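Local coordinates for protein catecholate siderophore receptor Fiu (Escherichia coli, PDB 6BPM) that imports iron complexed with catecholate siderophores across the outer membrane, drawing its energy from interaction with the periplasm-spanning protein TonB, at residues 338-343 with 369-374. Residues are numbered along the deposited sequence; the frame is centred on the assembly and turned at random.
Sequences SNKILT and RETQTN. With POG ((20S)-2,5,8,11,14,17-hexamethyl-3,6,9,12,15,18-hexaoxahenicosane-1,20-diol), chain E.
Gln372 reaches Asn339 across a non-hydrogen-bonded pair of two antiparallel strands, both side chains pointing the same way. From Gln372 CB, 3.7 Å from Asn339 ND2, a chi1 of -171° puts CG opposite the backbone N and, with the chain extended, carries the amide alongside Asn339. CG lies 3.4 Å from ND2, CD comes equally close, and its oxygen OE1 accepts the hydrogen bond from ND2 at 2.7 Å. The donor arrives on a lone pair in the carbonyl plane, and OE1 lies almost in the Asn339 amide plane, although the two amides stand nearly perpendicular, 84° apart. ND2 also gives a hydrogen bond to a water that donates to Thr371 O, so two partners grip ND2 and help to set the rotation of the Asn339 amide. Next along this face, the CG1–CD1 branch of Ile341 lies alongside Glu370 CG, CG1 at 3.5 Å; the Glu370 carboxylate continues to a salt bridge with Arg130 of the plug. On the other face a second water bridges Ser338 O and Thr371 OG1, while Leu342 CD2 packs 3.6 Å from C21 of the bound POG. Paired backbone hydrogen bonds at Ser338–Thr373, Lys340–Thr371 and Leu342–Arg369 complete an antiparallel hairpin in the 22-stranded barrel of a TonB-dependent receptor.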
loop_
_atom_site.group_PDB
_atom_site.type_symbol
_atom_site.label_atom_id
_atom_site.label_comp_id
_atom_site.label_asym_id
_atom_site.label_seq_id
_atom_site.Cartn_x
_atom_site.Cartn_y
_atom_site.Cartn_z
ATOM N N SER A 338 -17.414 4.003 -3.090
ATOM C CA SER A 338 -17.680 3.383 -1.798
ATOM C C SER A 338 -17.210 1.941 -1.822
ATOM O O SER A 338 -17.592 1.186 -2.723
ATOM C CB SER A 338 -19.169 3.413 -1.469
ATOM O OG SER A 338 -19.424 2.548 -0.375
ATOM N N ASN A 339 -16.370 1.566 -0.857
ATOM C CA ASN A 339 -15.872 0.193 -0.729
ATOM C C ASN A 339 -16.343 -0.390 0.601
ATOM O O ASN A 339 -16.106 0.198 1.668
ATOM C CB ASN A 339 -14.345 0.157 -0.839
ATOM C CG ASN A 339 -13.841 0.269 -2.291
ATOM O OD1 ASN A 339 -13.441 1.351 -2.724
ATOM N ND2 ASN A 339 -13.794 -0.864 -3.019
ATOM N N LYS A 340 -17.025 -1.534 0.537
ATOM C CA LYS A 340 -17.580 -2.194 1.717
ATOM C C LYS A 340 -17.126 -3.651 1.750
ATOM O O LYS A 340 -17.033 -4.312 0.701
ATOM C CB LYS A 340 -19.109 -2.114 1.704
ATOM C CG LYS A 340 -19.659 -0.707 2.014
ATOM C CD LYS A 340 -21.173 -0.592 1.883
ATOM C CE LYS A 340 -21.918 -1.439 2.902
ATOM N NZ LYS A 340 -23.397 -1.260 2.754
ATOM N N ILE A 341 -16.831 -4.145 2.957
ATOM C CA ILE A 341 -16.567 -5.563 3.167
ATOM C C ILE A 341 -17.344 -6.023 4.404
ATOM O O ILE A 341 -17.352 -5.344 5.440
ATOM C CB ILE A 341 -15.043 -5.858 3.274
ATOM C CG1 ILE A 341 -14.748 -7.337 3.161
ATOM C CG2 ILE A 341 -14.408 -5.410 4.584
ATOM C CD1 ILE A 341 -13.272 -7.589 2.956
ATOM N N LEU A 342 -18.020 -7.165 4.279
ATOM C CA LEU A 342 -18.598 -7.893 5.403
ATOM C C LEU A 342 -18.011 -9.300 5.379
ATOM O O LEU A 342 -18.072 -9.973 4.343
ATOM C CB LEU A 342 -20.133 -7.938 5.315
ATOM C CG LEU A 342 -20.930 -8.769 6.342
ATOM C CD1 LEU A 342 -20.652 -8.297 7.770
ATOM C CD2 LEU A 342 -22.461 -8.777 6.058
ATOM N N THR A 343 -17.414 -9.733 6.495
ATOM C CA THR A 343 -16.734 -11.024 6.512
ATOM C C THR A 343 -16.798 -11.691 7.886
ATOM O O THR A 343 -16.771 -11.030 8.931
ATOM C CB THR A 343 -15.262 -10.892 6.101
ATOM O OG1 THR A 343 -14.692 -12.201 5.921
ATOM C CG2 THR A 343 -14.488 -10.132 7.182
ATOM N N ARG A 369 -18.308 -10.901 1.774
ATOM C CA ARG A 369 -18.959 -10.151 0.707
ATOM C C ARG A 369 -18.247 -8.818 0.544
ATOM O O ARG A 369 -18.061 -8.080 1.516
ATOM C CB ARG A 369 -20.445 -9.937 0.965
ATOM C CG ARG A 369 -21.047 -8.898 0.061
ATOM C CD ARG A 369 -22.556 -9.016 -0.028
ATOM N NE ARG A 369 -22.957 -10.265 -0.667
ATOM C CZ ARG A 369 -24.190 -10.520 -1.089
ATOM N NH1 ARG A 369 -25.135 -9.602 -0.947
ATOM N NH2 ARG A 369 -24.476 -11.682 -1.663
ATOM N N GLU A 370 -17.832 -8.527 -0.685
ATOM C CA GLU A 370 -17.094 -7.316 -1.006
ATOM C C GLU A 370 -17.835 -6.557 -2.089
ATOM O O GLU A 370 -18.206 -7.138 -3.117
ATOM C CB GLU A 370 -15.689 -7.643 -1.469
ATOM C CG GLU A 370 -14.729 -7.792 -0.340
ATOM C CD GLU A 370 -13.534 -8.587 -0.754
ATOM O OE1 GLU A 370 -12.483 -7.960 -1.013
ATOM O OE2 GLU A 370 -13.670 -9.825 -0.879
ATOM N N THR A 371 -18.065 -5.274 -1.857
ATOM C CA THR A 371 -18.791 -4.480 -2.833
ATOM C C THR A 371 -18.071 -3.165 -3.088
ATOM O O THR A 371 -17.461 -2.572 -2.193
ATOM C CB THR A 371 -20.226 -4.216 -2.376
ATOM O OG1 THR A 371 -20.203 -3.318 -1.267
ATOM C CG2 THR A 371 -20.877 -5.532 -1.933
ATOM N N GLN A 372 -18.143 -2.730 -4.334
ATOM C CA GLN A 372 -17.608 -1.452 -4.764
ATOM C C GLN A 372 -18.679 -0.795 -5.613
ATOM O O GLN A 372 -19.285 -1.451 -6.466
ATOM C CB GLN A 372 -16.309 -1.632 -5.559
ATOM C CG GLN A 372 -15.577 -0.345 -5.864
ATOM C CD GLN A 372 -14.188 -0.588 -6.423
ATOM O OE1 GLN A 372 -13.209 -0.637 -5.692
ATOM N NE2 GLN A 372 -14.108 -0.771 -7.724
ATOM N N THR A 373 -18.945 0.476 -5.347
ATOM C CA THR A 373 -19.892 1.263 -6.125
ATOM C C THR A 373 -19.179 2.548 -6.511
ATOM O O THR A 373 -18.649 3.252 -5.641
ATOM C CB THR A 373 -21.189 1.532 -5.333
ATOM O OG1 THR A 373 -21.882 0.295 -5.129
ATOM C CG2 THR A 373 -22.109 2.476 -6.074
ATOM N N ASN A 374 -19.079 2.792 -7.818
ATOM C CA ASN A 374 -18.502 4.013 -8.377
ATOM C C ASN A 374 -19.664 4.848 -8.914
ATOM O O ASN A 374 -20.376 4.424 -9.836
ATOM C CB ASN A 374 -17.479 3.684 -9.466
ATOM C CG ASN A 374 -16.232 3.031 -8.906
ATOM O OD1 ASN A 374 -15.246 3.711 -8.609
ATOM N ND2 ASN A 374 -16.268 1.699 -8.748
HETATM O OH POG E . -18.612 -22.234 -12.299
HETATM C C2 POG E . -17.867 -22.823 -11.267
HETATM C C1 POG E . -17.553 -24.284 -11.599
HETATM C C3 POG E . -18.665 -22.750 -9.966
HETATM O O2 POG E . -18.025 -21.859 -9.098
HETATM C C5 POG E . -18.474 -21.905 -7.777
HETATM O O1 POG E . -20.215 -12.149 6.925
HETATM C C4 POG E . -20.067 -12.395 5.554
HETATM C C6 POG E . -21.302 -13.119 5.027
HETATM O O3 POG E . -21.221 -13.214 3.629
HETATM C C7 POG E . -22.401 -13.592 2.966
HETATM C C8 POG E . -22.179 -14.713 1.940
HETATM O O4 POG E . -20.905 -14.660 1.331
HETATM C C9 POG E . -20.662 -15.423 0.170
HETATM C C10 POG E . -20.519 -16.937 0.406
HETATM O O5 POG E . -19.910 -17.445 -0.764
HETATM C C11 POG E . -20.267 -18.647 -1.401
HETATM C C12 POG E . -20.854 -18.342 -2.776
HETATM O O6 POG E . -19.794 -18.061 -3.634
HETATM C C13 POG E . -20.023 -18.480 -4.942
HETATM C C14 POG E . -19.343 -19.833 -5.163
HETATM O O7 POG E . -19.346 -20.089 -6.542
HETATM C C15 POG E . -18.161 -20.573 -7.107
HETATM C C16 POG E . -17.755 -23.020 -7.026
HETATM C C17 POG E . -20.081 -20.952 -4.420
HETATM C C18 POG E . -21.814 -17.144 -2.804
HETATM C C19 POG E . -21.871 -17.585 0.720
HETATM C C20 POG E . -23.352 -14.635 0.946
HETATM C C21 POG E . -22.552 -12.344 5.452
HETATM O O HOH W 1 -20.011 -0.500 -1.947
HETATM O O HOH W 2 -14.526 -3.028 -1.402
#